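Local coordinates for alanine racemase 1 (Caldanaerobacter subterraneus subsp. tengcongensis MB4, PDB 4Y2W), which belongs to the alanine racemase family and forms a two-chain assembly in which each chain joins an eight-stranded parallel TIM barrel to a second domain rich in beta strands, at residues A[70-75]-A[98-103]; A[105-110]-A[137-142]; A[111-116]-A[155-160]; A[123-128]-A[159-164]. The protein carries 1 engineered substitution. All blocks are in the same frame, centred on the assembly; numbering follows the deposited sequence.

Interaction 1. Residues A[70-75]-A[98-103]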
loop_
_atom_site.group_PDB
_atom_site.type_symbol
_atom_site.label_atom_id
_atom_site.label_comp_id
_atom_site.label_asym_id
_atom_site.label_seq_id
_atom_site.Cartn_x
_atom_site.Cartn_y
_atom_site.Cartn_z
ATOM N N GLU A 70 4.937 -11.636 9.464
ATOM C CA GLU A 70 3.492 -11.825 9.591
ATOM C C GLU A 70 3.195 -12.856 10.670
ATOM O O GLU A 70 2.321 -12.648 11.508
ATOM C CB GLU A 70 2.870 -12.263 8.262
ATOM C CG GLU A 70 2.660 -11.128 7.271
ATOM C CD GLU A 70 2.005 -11.589 5.980
ATOM O OE1 GLU A 70 1.957 -12.813 5.741
ATOM O OE2 GLU A 70 1.530 -10.730 5.204
ATOM N N ALA A 71 3.934 -13.963 10.649
ATOM C CA ALA A 71 3.783 -15.013 11.661
ATOM C C ALA A 71 4.153 -14.515 13.056
ATOM O O ALA A 71 3.445 -14.784 14.024
ATOM C CB ALA A 71 4.622 -16.229 11.295
ATOM N N LEU A 72 5.259 -13.783 13.146
ATOM C CA LEU A 72 5.720 -13.244 14.423
ATOM C C LEU A 72 4.810 -12.151 14.975
ATOM O O LEU A 72 4.604 -12.078 16.183
ATOM C CB LEU A 72 7.151 -12.722 14.300
ATOM C CG LEU A 72 8.211 -13.815 14.122
ATOM C CD1 LEU A 72 9.530 -13.207 13.660
ATOM C CD2 LEU A 72 8.397 -14.617 15.403
ATOM N N GLU A 73 4.274 -11.304 14.098
ATOM C CA GLU A 73 3.347 -10.247 14.518
ATOM C C GLU A 73 2.174 -10.834 15.298
ATOM O O GLU A 73 1.751 -10.275 16.312
ATOM C CB GLU A 73 2.820 -9.468 13.308
ATOM C CG GLU A 73 1.823 -8.361 13.646
ATOM C CD GLU A 73 1.164 -7.754 12.420
ATOM O OE1 GLU A 73 1.186 -8.381 11.341
ATOM O OE2 GLU A 73 0.607 -6.645 12.537
ATOM N N LEU A 74 1.657 -11.961 14.820
ATOM C CA LEU A 74 0.538 -12.633 15.473
ATOM C C LEU A 74 0.910 -13.173 16.859
ATOM O O LEU A 74 0.129 -13.044 17.804
ATOM C CB LEU A 74 0.004 -13.761 14.586
ATOM C CG LEU A 74 -0.636 -13.310 13.271
ATOM C CD1 LEU A 74 -0.871 -14.498 12.349
ATOM C CD2 LEU A 74 -1.934 -12.558 13.535
ATOM N N ARG A 75 2.098 -13.768 16.976
ATOM C CA ARG A 75 2.595 -14.267 18.268
ATOM C C ARG A 75 2.835 -13.135 19.277
ATOM O O ARG A 75 2.543 -13.287 20.466
ATOM C CB ARG A 75 3.878 -15.086 18.081
ATOM C CG ARG A 75 3.651 -16.483 17.521
ATOM C CD ARG A 75 3.186 -17.460 18.596
ATOM N NE ARG A 75 3.116 -18.836 18.092
ATOM C CZ ARG A 75 2.007 -19.465 17.694
ATOM N NH1 ARG A 75 0.818 -18.873 17.728
ATOM N NH2 ARG A 75 2.090 -20.715 17.252
ATOM N N VAL A 98 11.569 -21.064 15.779
ATOM C CA VAL A 98 11.693 -22.152 16.746
ATOM C C VAL A 98 11.249 -21.680 18.132
ATOM O O VAL A 98 10.567 -22.413 18.853
ATOM C CB VAL A 98 13.143 -22.678 16.819
ATOM C CG1 VAL A 98 13.293 -23.708 17.932
ATOM C CG2 VAL A 98 13.556 -23.281 15.482
ATOM N N LYS A 99 11.635 -20.456 18.489
ATOM C CA LYS A 99 11.328 -19.887 19.802
ATOM C C LYS A 99 9.826 -19.727 20.021
ATOM O O LYS A 99 9.301 -20.106 21.070
ATOM C CB LYS A 99 12.026 -18.533 19.967
ATOM C CG LYS A 99 11.987 -17.965 21.377
ATOM C CD LYS A 99 12.828 -16.701 21.473
ATOM C CE LYS A 99 12.830 -16.126 22.881
ATOM N NZ LYS A 99 13.430 -14.763 22.920
ATOM N N HIS A 100 9.140 -19.177 19.025
ATOM C CA HIS A 100 7.713 -18.886 19.143
ATOM C C HIS A 100 6.832 -19.963 18.502
ATOM O O HIS A 100 5.633 -19.757 18.301
ATOM C CB HIS A 100 7.417 -17.495 18.569
ATOM C CG HIS A 100 8.039 -16.381 19.355
ATOM N ND1 HIS A 100 9.156 -15.697 18.925
ATOM C CD2 HIS A 100 7.712 -15.848 20.556
ATOM C CE1 HIS A 100 9.481 -14.781 19.820
ATOM N NE2 HIS A 100 8.620 -14.853 20.820
ATOM N N ASP A 101 7.435 -21.110 18.194
ATOM C CA ASP A 101 6.704 -22.305 17.785
ATOM C C ASP A 101 5.845 -22.043 16.546
ATOM O O ASP A 101 4.613 -22.099 16.595
ATOM C CB ASP A 101 5.861 -22.828 18.959
ATOM C CG ASP A 101 5.300 -24.212 18.705
ATOM O OD1 ASP A 101 5.971 -25.008 18.015
ATOM O OD2 ASP A 101 4.187 -24.505 19.199
ATOM N N LEU A 102 6.516 -21.746 15.439
ATOM C CA LEU A 102 5.848 -21.464 14.175
ATOM C C LEU A 102 6.136 -22.573 13.172
ATOM O O LEU A 102 7.276 -23.016 13.030
ATOM C CB LEU A 102 6.312 -20.115 13.617
ATOM C CG LEU A 102 5.964 -18.887 14.466
ATOM C CD1 LEU A 102 6.695 -17.658 13.953
ATOM C CD2 LEU A 102 4.464 -18.644 14.490
ATOM N N THR A 103 5.094 -23.019 12.480
ATOM C CA THR A 103 5.232 -24.053 11.468
ATOM C C THR A 103 5.889 -23.450 10.225
ATOM O O THR A 103 5.524 -22.353 9.790
ATOM C CB THR A 103 3.863 -24.662 11.105
ATOM O OG1 THR A 103 3.124 -24.926 12.303
ATOM C CG2 THR A 103 4.030 -25.951 10.318
#
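Ala71 and Arg75, one turn apart on helix 68-76, face the segment 98-103 where it leaves helix 94-99. The CA atoms of Ala71 and Leu102 stand 7.2 Å apart, and those of Arg75 and His100 6.9 Å. His100 is the first residue past its helix, and Asp101 follows with positive phi, turning the chain toward strand 103-106 and presenting two successive carbonyls to Arg75.

Arg75 binds both: its chain bends at chi2 (-80°), which turns CD toward the carbonyls. Its NE gives a hydrogen bond of 2.7 Å to His100 O, nearly along the C=O axis, and its NH2 gives one of 3.0 Å to Asp101 O, both acceptors lying in the guanidinium plane. NH1 gives hydrogen bonds to Ile79 O and Thr81 O, so the planar group is fixed by backbone oxygens. An arginine suits this place because its fan of N-H groups can serve several carbonyls at once. Leu102 CD2 lies over one guanidinium face and packs on Arg75 CG at 3.8 Å. The other branch, CD1, meets Ala71 CB at 3.7 Å and touches Leu72 CD2; the small alanine lets the leucine come close to the helix. Leu72 CD2 approaches His100 ND1 obliquely at 3.8 Å.

Glu70 and Glu73 form salt bridges to Arg369 and Arg368 of the second subunit. Ala71, Arg75 and Leu102 all touch strand 83-85, which follows helix 68-76 and pairs with strand 103-106.

Interaction 2. Residues A[105-110]-A[137-142]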
loop_
_atom_site.group_PDB
_atom_site.type_symbol
_atom_site.label_atom_id
_atom_site.label_comp_id
_atom_site.label_asym_id
_atom_site.label_seq_id
_atom_site.Cartn_x
_atom_site.Cartn_y
_atom_site.Cartn_z
ATOM N N THR A 105 7.469 -23.977 6.137
ATOM C CA THR A 105 7.422 -24.699 4.877
ATOM C C THR A 105 8.822 -25.172 4.497
ATOM O O THR A 105 9.790 -24.418 4.614
ATOM C CB THR A 105 6.846 -23.805 3.765
ATOM O OG1 THR A 105 5.491 -23.472 4.088
ATOM C CG2 THR A 105 6.881 -24.515 2.423
ATOM N N VAL A 106 8.923 -26.420 4.043
ATOM C CA VAL A 106 10.207 -27.017 3.670
ATOM C C VAL A 106 10.079 -27.849 2.392
ATOM O O VAL A 106 9.146 -28.636 2.248
ATOM C CB VAL A 106 10.754 -27.923 4.796
ATOM C CG1 VAL A 106 12.135 -28.461 4.431
ATOM C CG2 VAL A 106 10.800 -27.168 6.119
ATOM N N TYR A 107 11.017 -27.665 1.469
ATOM C CA TYR A 107 11.082 -28.493 0.264
ATOM C C TYR A 107 12.522 -28.731 -0.221
ATOM O O TYR A 107 12.768 -28.857 -1.421
ATOM C CB TYR A 107 10.215 -27.888 -0.853
ATOM C CG TYR A 107 10.481 -26.422 -1.126
ATOM C CD1 TYR A 107 11.453 -26.026 -2.040
ATOM C CD2 TYR A 107 9.757 -25.430 -0.469
ATOM C CE1 TYR A 107 11.696 -24.686 -2.287
ATOM C CE2 TYR A 107 9.994 -24.087 -0.710
ATOM C CZ TYR A 107 10.964 -23.721 -1.621
ATOM O OH TYR A 107 11.206 -22.392 -1.867
ATOM N N ASP A 108 13.464 -28.799 0.717
ATOM C CA ASP A 108 14.812 -29.290 0.435
ATOM C C ASP A 108 15.496 -29.701 1.741
ATOM O O ASP A 108 15.232 -29.122 2.801
ATOM C CB ASP A 108 15.651 -28.267 -0.345
ATOM C CG ASP A 108 16.054 -27.072 0.490
ATOM O OD1 ASP A 108 15.157 -26.389 1.025
ATOM O OD2 ASP A 108 17.274 -26.821 0.609
ATOM N N ILE A 109 16.361 -30.710 1.652
ATOM C CA ILE A 109 16.957 -31.348 2.832
ATOM C C ILE A 109 17.951 -30.449 3.571
ATOM O O ILE A 109 18.031 -30.492 4.798
ATOM C CB ILE A 109 17.635 -32.699 2.463
ATOM C CG1 ILE A 109 17.932 -33.533 3.718
ATOM C CG2 ILE A 109 18.913 -32.489 1.653
ATOM C CD1 ILE A 109 16.701 -33.912 4.515
ATOM N N LYS A 110 18.705 -29.641 2.831
ATOM C CA LYS A 110 19.715 -28.781 3.441
ATOM C C LYS A 110 19.069 -27.793 4.404
ATOM O O LYS A 110 19.607 -27.527 5.478
ATOM C CB LYS A 110 20.503 -28.027 2.371
ATOM C CG LYS A 110 21.731 -27.310 2.908
ATOM C CD LYS A 110 22.322 -26.362 1.879
ATOM C CE LYS A 110 23.526 -25.623 2.441
ATOM N NZ LYS A 110 23.916 -24.468 1.585
ATOM N N GLY A 137 4.390 -24.600 -10.580
ATOM C CA GLY A 137 5.752 -24.176 -10.926
ATOM C C GLY A 137 6.324 -23.076 -10.043
ATOM O O GLY A 137 7.267 -22.391 -10.438
ATOM N N ARG A 138 5.774 -22.920 -8.840
ATOM C CA ARG A 138 6.123 -21.807 -7.960
ATOM C C ARG A 138 7.150 -22.238 -6.905
ATOM O O ARG A 138 8.337 -21.935 -7.052
ATOM C CB ARG A 138 4.850 -21.229 -7.339
ATOM C CG ARG A 138 5.044 -20.003 -6.468
ATOM C CD ARG A 138 3.698 -19.396 -6.099
ATOM N NE ARG A 138 3.004 -20.154 -5.060
ATOM C CZ ARG A 138 1.810 -19.839 -4.563
ATOM N NH1 ARG A 138 1.151 -18.774 -5.005
ATOM N NH2 ARG A 138 1.266 -20.599 -3.621
ATOM N N ILE A 139 6.713 -22.937 -5.854
ATOM C CA ILE A 139 7.646 -23.562 -4.909
ATOM C C ILE A 139 7.235 -24.998 -4.603
ATOM O O ILE A 139 6.083 -25.382 -4.811
ATOM C CB ILE A 139 7.796 -22.778 -3.576
ATOM C CG1 ILE A 139 6.448 -22.582 -2.880
ATOM C CG2 ILE A 139 8.469 -21.436 -3.813
ATOM C CD1 ILE A 139 6.573 -22.368 -1.384
ATOM N N GLY A 140 8.194 -25.773 -4.099
ATOM C CA GLY A 140 7.975 -27.168 -3.739
ATOM C C GLY A 140 8.793 -28.103 -4.603
ATOM O O GLY A 140 9.398 -27.684 -5.592
ATOM N N TYR A 141 8.812 -29.378 -4.224
ATOM C CA TYR A 141 9.505 -30.401 -5.002
ATOM C C TYR A 141 8.850 -30.594 -6.362
ATOM O O TYR A 141 7.622 -30.628 -6.464
ATOM C CB TYR A 141 9.487 -31.742 -4.269
ATOM C CG TYR A 141 10.391 -31.813 -3.069
ATOM C CD1 TYR A 141 11.770 -31.908 -3.224
ATOM C CD2 TYR A 141 9.869 -31.812 -1.778
ATOM C CE1 TYR A 141 12.607 -31.985 -2.126
ATOM C CE2 TYR A 141 10.696 -31.891 -0.671
ATOM C CZ TYR A 141 12.063 -31.978 -0.848
ATOM O OH TYR A 141 12.884 -32.055 0.253
ATOM N N ILE A 142 9.676 -30.724 -7.396
ATOM C CA ILE A 142 9.202 -31.127 -8.725
ATOM C C ILE A 142 9.667 -32.545 -9.080
ATOM O O ILE A 142 8.939 -33.281 -9.748
ATOM C CB ILE A 142 9.599 -30.124 -9.839
ATOM C CG1 ILE A 142 11.107 -29.841 -9.842
ATOM C CG2 ILE A 142 8.816 -28.828 -9.674
ATOM C CD1 ILE A 142 11.594 -29.159 -11.103
#
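Thr105, whose CG2 lies 4.4 Å from Ile139 CD1, has a hydroxyl held by several groups: OG1 is hydrogen-bonded to Tyr166 OH and Ile85 O, and weakly to Phe86 O. Threonine serves both demands, a methyl for the contact and a hydroxyl for Tyr166 and for the carbonyls of Ile85 and Phe86.

Tyr107 carries most of the contact. Its CG sits between the backbone N and the carbonyl carbon (chi1 51°), and the ring lies against the backbone of Gly140, whose N is 3.7 Å above the ring plane and over its centre. Gly140 CA comes to 3.7 Å from Tyr107 CG. Gly140 adopts backbone angles at which a CB would collide with the carbonyl O of Ile139, and glycine alone avoids this. Farther out, Tyr107 CZ packs on Ile139 CB at 3.8 Å, the two side chains crossing at about a right angle.

The Tyr141 ring receives the Tyr107 backbone on one face. Tyr107 CB makes a CH-pi contact 4.3 Å from the ring centroid, 22° off the normal, while Tyr107 O stands over the same face, nearer the rim. Tyr141 OH reaches past to a hydrogen bond with Glu150 OE1, which tethers the ring to helix 144-155.

On the second subunit, His256 meets Tyr107 edge-to-face, and Thr282 OG1 bonds Arg138 O. Both segments lie at or beyond the C-terminal ends of barrel strands, where TIM-barrel enzymes place their sites; the loop carries Arg138 of the alanine pocket.

Interaction 3. Residues A[111-116]-A[155-160]; sequences YAKELE and ANMRGL
In the outer layer of the TIM barrel, Glu116 and Ala112 of helix 109-121 pack against Met157 and Leu160, the ends of a type I beta turn that leads from helix 144-155 into strand 160-166. The turn is closed by Leu160 N bonding Met157 O at 3.1 Å.

Gly159 lets helix and turn come close: its CA is 4.9 Å from that of Glu116, and a CB here would point at the helix and run into Glu116 CG. Glu116, with CG anti to the backbone N (chi1 -165°) and an extended chain beyond, crosses Met157 at about a right angle. Its carboxylate lies across the start of the methionine chain, OE2 3.3 Å from Met157 CB and OE1 3.7 Å from Met157 SD. The flexible, extended methionine continues to Lys113, where CE touches the aliphatic CG and also NZ; that ammonium group has its salt bridge with Glu153 on helix 144-155.

Leu160 meets the helix with both branches. CD1 meets Ala112 CB at 4.1 Å, where a small residue leaves room for it, and CD2 touches Leu115 CG at 4.1 Å and Glu116 CA at 3.9 Å.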
loop_
_atom_site.group_PDB
_atom_site.type_symbol
_atom_site.label_atom_id
_atom_site.label_comp_id
_atom_site.label_asym_id
_atom_site.label_seq_id
_atom_site.Cartn_x
_atom_site.Cartn_y
_atom_site.Cartn_z
ATOM N N TYR A 111 17.914 -27.263 4.010
ATOM C CA TYR A 111 17.155 -26.326 4.835
ATOM C C TYR A 111 16.583 -27.020 6.075
ATOM O O TYR A 111 16.637 -26.476 7.177
ATOM C CB TYR A 111 16.039 -25.681 3.999
ATOM C CG TYR A 111 15.243 -24.597 4.707
ATOM C CD1 TYR A 111 15.868 -23.460 5.213
ATOM C CD2 TYR A 111 13.864 -24.708 4.861
ATOM C CE1 TYR A 111 15.142 -22.470 5.857
ATOM C CE2 TYR A 111 13.132 -23.724 5.500
ATOM C CZ TYR A 111 13.774 -22.608 5.996
ATOM O OH TYR A 111 13.042 -21.632 6.633
ATOM N N ALA A 112 16.053 -28.225 5.889
ATOM C CA ALA A 112 15.528 -29.025 6.997
ATOM C C ALA A 112 16.589 -29.292 8.064
ATOM O O ALA A 112 16.298 -29.222 9.256
ATOM C CB ALA A 112 14.970 -30.340 6.478
ATOM N N LYS A 113 17.808 -29.601 7.628
ATOM C CA LYS A 113 18.941 -29.812 8.538
ATOM C C LYS A 113 19.255 -28.557 9.346
ATOM O O LYS A 113 19.430 -28.627 10.563
ATOM C CB LYS A 113 20.196 -30.231 7.762
ATOM C CG LYS A 113 20.169 -31.647 7.203
ATOM C CD LYS A 113 21.475 -31.971 6.488
ATOM C CE LYS A 113 21.415 -33.300 5.747
ATOM N NZ LYS A 113 21.133 -34.451 6.651
ATOM N N GLU A 114 19.334 -27.420 8.657
ATOM C CA GLU A 114 19.595 -26.126 9.298
ATOM C C GLU A 114 18.509 -25.768 10.309
ATOM O O GLU A 114 18.797 -25.183 11.355
ATOM C CB GLU A 114 19.713 -25.013 8.248
ATOM C CG GLU A 114 20.975 -25.085 7.398
ATOM C CD GLU A 114 20.935 -24.157 6.192
ATOM O OE1 GLU A 114 21.694 -24.401 5.229
ATOM O OE2 GLU A 114 20.149 -23.185 6.198
ATOM N N LEU A 115 17.264 -26.114 9.997
ATOM C CA LEU A 115 16.166 -25.914 10.938
ATOM C C LEU A 115 16.305 -26.852 12.136
ATOM O O LEU A 115 16.166 -26.418 13.279
ATOM C CB LEU A 115 14.809 -26.114 10.253
ATOM C CG LEU A 115 13.553 -25.932 11.123
ATOM C CD1 LEU A 115 13.566 -24.611 11.883
ATOM C CD2 LEU A 115 12.300 -26.039 10.268
ATOM N N GLU A 116 16.584 -28.129 11.867
ATOM C CA GLU A 116 16.751 -29.136 12.925
ATOM C C GLU A 116 17.830 -28.701 13.911
ATOM O O GLU A 116 17.633 -28.774 15.122
ATOM C CB GLU A 116 17.114 -30.509 12.337
ATOM C CG GLU A 116 16.952 -31.666 13.322
ATOM C CD GLU A 116 17.719 -32.927 12.945
ATOM O OE1 GLU A 116 18.605 -32.874 12.067
ATOM O OE2 GLU A 116 17.438 -33.986 13.547
ATOM N N ALA A 155 11.584 -37.468 8.276
ATOM C CA ALA A 155 10.748 -38.237 9.201
ATOM C C ALA A 155 11.562 -38.853 10.339
ATOM O O ALA A 155 11.029 -39.116 11.418
ATOM C CB ALA A 155 9.998 -39.323 8.446
ATOM N N ASN A 156 12.850 -39.081 10.087
ATOM C CA ASN A 156 13.755 -39.670 11.069
ATOM C C ASN A 156 14.611 -38.646 11.815
ATOM O O ASN A 156 15.468 -39.020 12.616
ATOM C CB ASN A 156 14.653 -40.700 10.379
ATOM C CG ASN A 156 13.864 -41.680 9.524
ATOM O OD1 ASN A 156 12.792 -42.143 9.919
ATOM N ND2 ASN A 156 14.390 -41.999 8.346
ATOM N N MET A 157 14.380 -37.363 11.547
ATOM C CA MET A 157 15.055 -36.280 12.259
ATOM C C MET A 157 14.240 -35.914 13.496
ATOM O O MET A 157 13.160 -35.337 13.385
ATOM C CB MET A 157 15.218 -35.061 11.350
ATOM C CG MET A 157 16.225 -35.265 10.226
ATOM S SD MET A 157 16.418 -33.811 9.175
ATOM C CE MET A 157 17.332 -34.511 7.803
ATOM N N ARG A 158 14.765 -36.258 14.668
ATOM C CA ARG A 158 14.053 -36.062 15.938
ATOM C C ARG A 158 13.844 -34.588 16.316
ATOM O O ARG A 158 12.966 -34.272 17.119
ATOM C CB ARG A 158 14.772 -36.800 17.079
ATOM C CG ARG A 158 16.140 -36.241 17.452
ATOM C CD ARG A 158 16.908 -37.209 18.341
ATOM N NE ARG A 158 18.252 -36.730 18.673
ATOM C CZ ARG A 158 18.531 -35.779 19.565
ATOM N NH1 ARG A 158 19.794 -35.434 19.780
ATOM N NH2 ARG A 158 17.564 -35.162 20.242
ATOM N N GLY A 159 14.653 -33.697 15.744
ATOM C CA GLY A 159 14.498 -32.262 15.963
ATOM C C GLY A 159 13.285 -31.662 15.270
ATOM O O GLY A 159 12.826 -30.584 15.649
ATOM N N LEU A 160 12.776 -32.352 14.250
ATOM C CA LEU A 160 11.597 -31.904 13.511
ATOM C C LEU A 160 10.359 -32.698 13.892
ATOM O O LEU A 160 10.456 -33.771 14.482
ATOM C CB LEU A 160 11.827 -32.057 12.007
ATOM C CG LEU A 160 13.078 -31.400 11.430
ATOM C CD1 LEU A 160 13.144 -31.634 9.928
ATOM C CD2 LEU A 160 13.104 -29.914 11.755
#

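Interaction 4. Residues A[123-128]-A[159-164]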
loop_
_atom_site.group_PDB
_atom_site.type_symbol
_atom_site.label_atom_id
_atom_site.label_comp_id
_atom_site.label_asym_id
_atom_site.label_seq_id
_atom_site.Cartn_x
_atom_site.Cartn_y
_atom_site.Cartn_z
ATOM N N ASN A 123 16.261 -27.081 22.272
ATOM C CA ASN A 123 15.599 -28.231 22.904
ATOM C C ASN A 123 14.080 -28.258 22.686
ATOM O O ASN A 123 13.328 -28.732 23.541
ATOM C CB ASN A 123 15.933 -28.293 24.402
ATOM C CG ASN A 123 17.422 -28.158 24.675
ATOM O OD1 ASN A 123 17.849 -27.266 25.409
ATOM N ND2 ASN A 123 18.219 -29.037 24.079
ATOM N N LYS A 124 13.647 -27.744 21.535
ATOM C CA LYS A 124 12.248 -27.787 21.115
ATOM C C LYS A 124 12.178 -28.530 19.785
ATOM O O LYS A 124 13.211 -28.864 19.200
ATOM C CB LYS A 124 11.674 -26.371 20.963
ATOM C CG LYS A 124 11.645 -25.560 22.254
ATOM C CD LYS A 124 11.137 -24.136 22.046
ATOM C CE LYS A 124 9.638 -23.997 22.290
ATOM N NZ LYS A 124 8.798 -24.671 21.262
ATOM N N ARG A 125 10.962 -28.791 19.315
ATOM C CA ARG A 125 10.759 -29.501 18.056
ATOM C C ARG A 125 10.039 -28.601 17.046
ATOM O O ARG A 125 8.946 -28.106 17.319
ATOM C CB ARG A 125 9.972 -30.792 18.292
ATOM C CG ARG A 125 10.447 -31.604 19.495
ATOM C CD ARG A 125 10.497 -33.098 19.205
ATOM N NE ARG A 125 9.189 -33.671 18.888
ATOM C CZ ARG A 125 8.999 -34.896 18.399
ATOM N NH1 ARG A 125 10.031 -35.703 18.161
ATOM N NH2 ARG A 125 7.766 -35.323 18.144
ATOM N N ALA A 126 10.660 -28.396 15.886
ATOM C CA ALA A 126 10.137 -27.476 14.870
ATOM C C ALA A 126 9.150 -28.168 13.934
ATOM O O ALA A 126 9.539 -29.006 13.117
ATOM C CB ALA A 126 11.279 -26.865 14.067
ATOM N N LYS A 127 7.875 -27.807 14.059
ATOM C CA LYS A 127 6.834 -28.324 13.174
ATOM C C LYS A 127 7.097 -27.864 11.741
ATOM O O LYS A 127 7.476 -26.718 11.526
ATOM C CB LYS A 127 5.457 -27.847 13.644
ATOM C CG LYS A 127 5.001 -28.491 14.944
ATOM C CD LYS A 127 3.691 -27.910 15.462
ATOM C CE LYS A 127 3.920 -26.704 16.362
ATOM N NZ LYS A 127 2.673 -26.229 17.026
ATOM N N VAL A 128 6.929 -28.762 10.771
ATOM C CA VAL A 128 7.123 -28.418 9.358
ATOM C C VAL A 128 6.086 -29.069 8.456
ATOM O O VAL A 128 5.623 -30.179 8.721
ATOM C CB VAL A 128 8.525 -28.807 8.831
ATOM C CG1 VAL A 128 9.605 -27.968 9.493
ATOM C CG2 VAL A 128 8.797 -30.291 9.030
ATOM N N GLY A 159 14.653 -33.697 15.744
ATOM C CA GLY A 159 14.498 -32.262 15.963
ATOM C C GLY A 159 13.285 -31.662 15.270
ATOM O O GLY A 159 12.826 -30.584 15.649
ATOM N N LEU A 160 12.776 -32.352 14.250
ATOM C CA LEU A 160 11.597 -31.904 13.511
ATOM C C LEU A 160 10.359 -32.698 13.892
ATOM O O LEU A 160 10.456 -33.771 14.482
ATOM C CB LEU A 160 11.827 -32.057 12.007
ATOM C CG LEU A 160 13.078 -31.400 11.430
ATOM C CD1 LEU A 160 13.144 -31.634 9.928
ATOM C CD2 LEU A 160 13.104 -29.914 11.755
ATOM N N ILE A 161 9.198 -32.141 13.559
ATOM C CA ILE A 161 7.938 -32.873 13.555
ATOM C C ILE A 161 7.348 -32.718 12.158
ATOM O O ILE A 161 7.053 -31.604 11.720
ATOM C CB ILE A 161 6.925 -32.338 14.589
ATOM C CG1 ILE A 161 7.554 -32.255 15.984
ATOM C CG2 ILE A 161 5.689 -33.231 14.626
ATOM C CD1 ILE A 161 6.673 -31.571 17.011
ATOM N N LEU A 162 7.187 -33.840 11.466
ATOM C CA LEU A 162 6.702 -33.847 10.095
ATOM C C LEU A 162 5.169 -33.901 10.095
ATOM O O LEU A 162 4.559 -34.940 9.816
ATOM C CB LEU A 162 7.328 -35.029 9.350
ATOM C CG LEU A 162 7.316 -35.054 7.822
ATOM C CD1 LEU A 162 7.568 -33.683 7.217
ATOM C CD2 LEU A 162 8.362 -36.044 7.335
ATOM N N GLU A 163 4.563 -32.754 10.407
ATOM C CA GLU A 163 3.123 -32.650 10.651
ATOM C C GLU A 163 2.275 -32.578 9.385
ATOM O O GLU A 163 1.204 -33.182 9.326
ATOM C CB GLU A 163 2.832 -31.414 11.502
ATOM C CG GLU A 163 1.386 -31.286 11.956
ATOM C CD GLU A 163 1.120 -29.980 12.672
ATOM O OE1 GLU A 163 1.209 -28.917 12.025
ATOM O OE2 GLU A 163 0.816 -30.014 13.879
ATOM N N GLY A 164 2.728 -31.824 8.388
ATOM C CA GLY A 164 1.917 -31.585 7.196
ATOM C C GLY A 164 2.629 -31.757 5.872
ATOM O O GLY A 164 3.858 -31.831 5.802
#
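Ala126 and Val128 are joined to the segment 159-164 by three sound backbone hydrogen bonds. Ala126 N bonds Gly159 O at 3.1 Å, Ile161 N bonds Ala126 O at 3.2 Å, and Val128 N bonds Ile161 O at 3.0 Å. The donor of the second stands well above the carbonyl plane. Beyond them Val128 O receives two bonds, both weak, from Glu163 N and Gly164 N; Leu162 is the centre of an inverse gamma turn here.

This is the parallel pairing of strands 126-131 and 160-166, neighbours in the TIM barrel and linked by helix 144-155 as a beta-alpha-beta unit. Their short segments run 28° apart, in keeping with the twist of a closed barrel.

Ala126, Val128 and Leu160 point to the face covered by helix 109-121, where Leu115 packs on both Ala126 and Val128. Apolar residues suit that interface: Ala126 CB lies 4.2 Å from Leu160 CD2, and Val128 CG2 4.0 Å from Leu162 CD1.

On the other face, the one turned into the barrel, Lys127 and Ile161 lie side by side, pointing the same way, with Lys127 CG 4.1 Å from Ile161 CD1. Lys127 NZ goes on to a salt bridge with Asp101. Glu163 OE1 is hydrogen-bonded to Tyr62 and His129. Just before strand 126-131, Arg125 folds over Ile161, its chain bent at chi2 and again at chi3 (-63°), which sets NE 3.6 Å from Ile161 CG1.

In the fold
All four contacts belong to the barrel domain. Interaction 4 joins two adjacent strands through their backbones, and interaction 3, largely buried, backs it with helix 109-121; the two share Gly159 and Leu160. Interactions 1 and 2 are partly buried and both border the second subunit. In interaction 1 a side chain grips backbone carbonyls, whereas interaction 2 relies on aromatic rings against backbone and is the one that holds a ligand-pocket residue. The salt bridge of Asp101 links interaction 1 to interaction 4, while Ile109 on Met157 connects interactions 2 and 3.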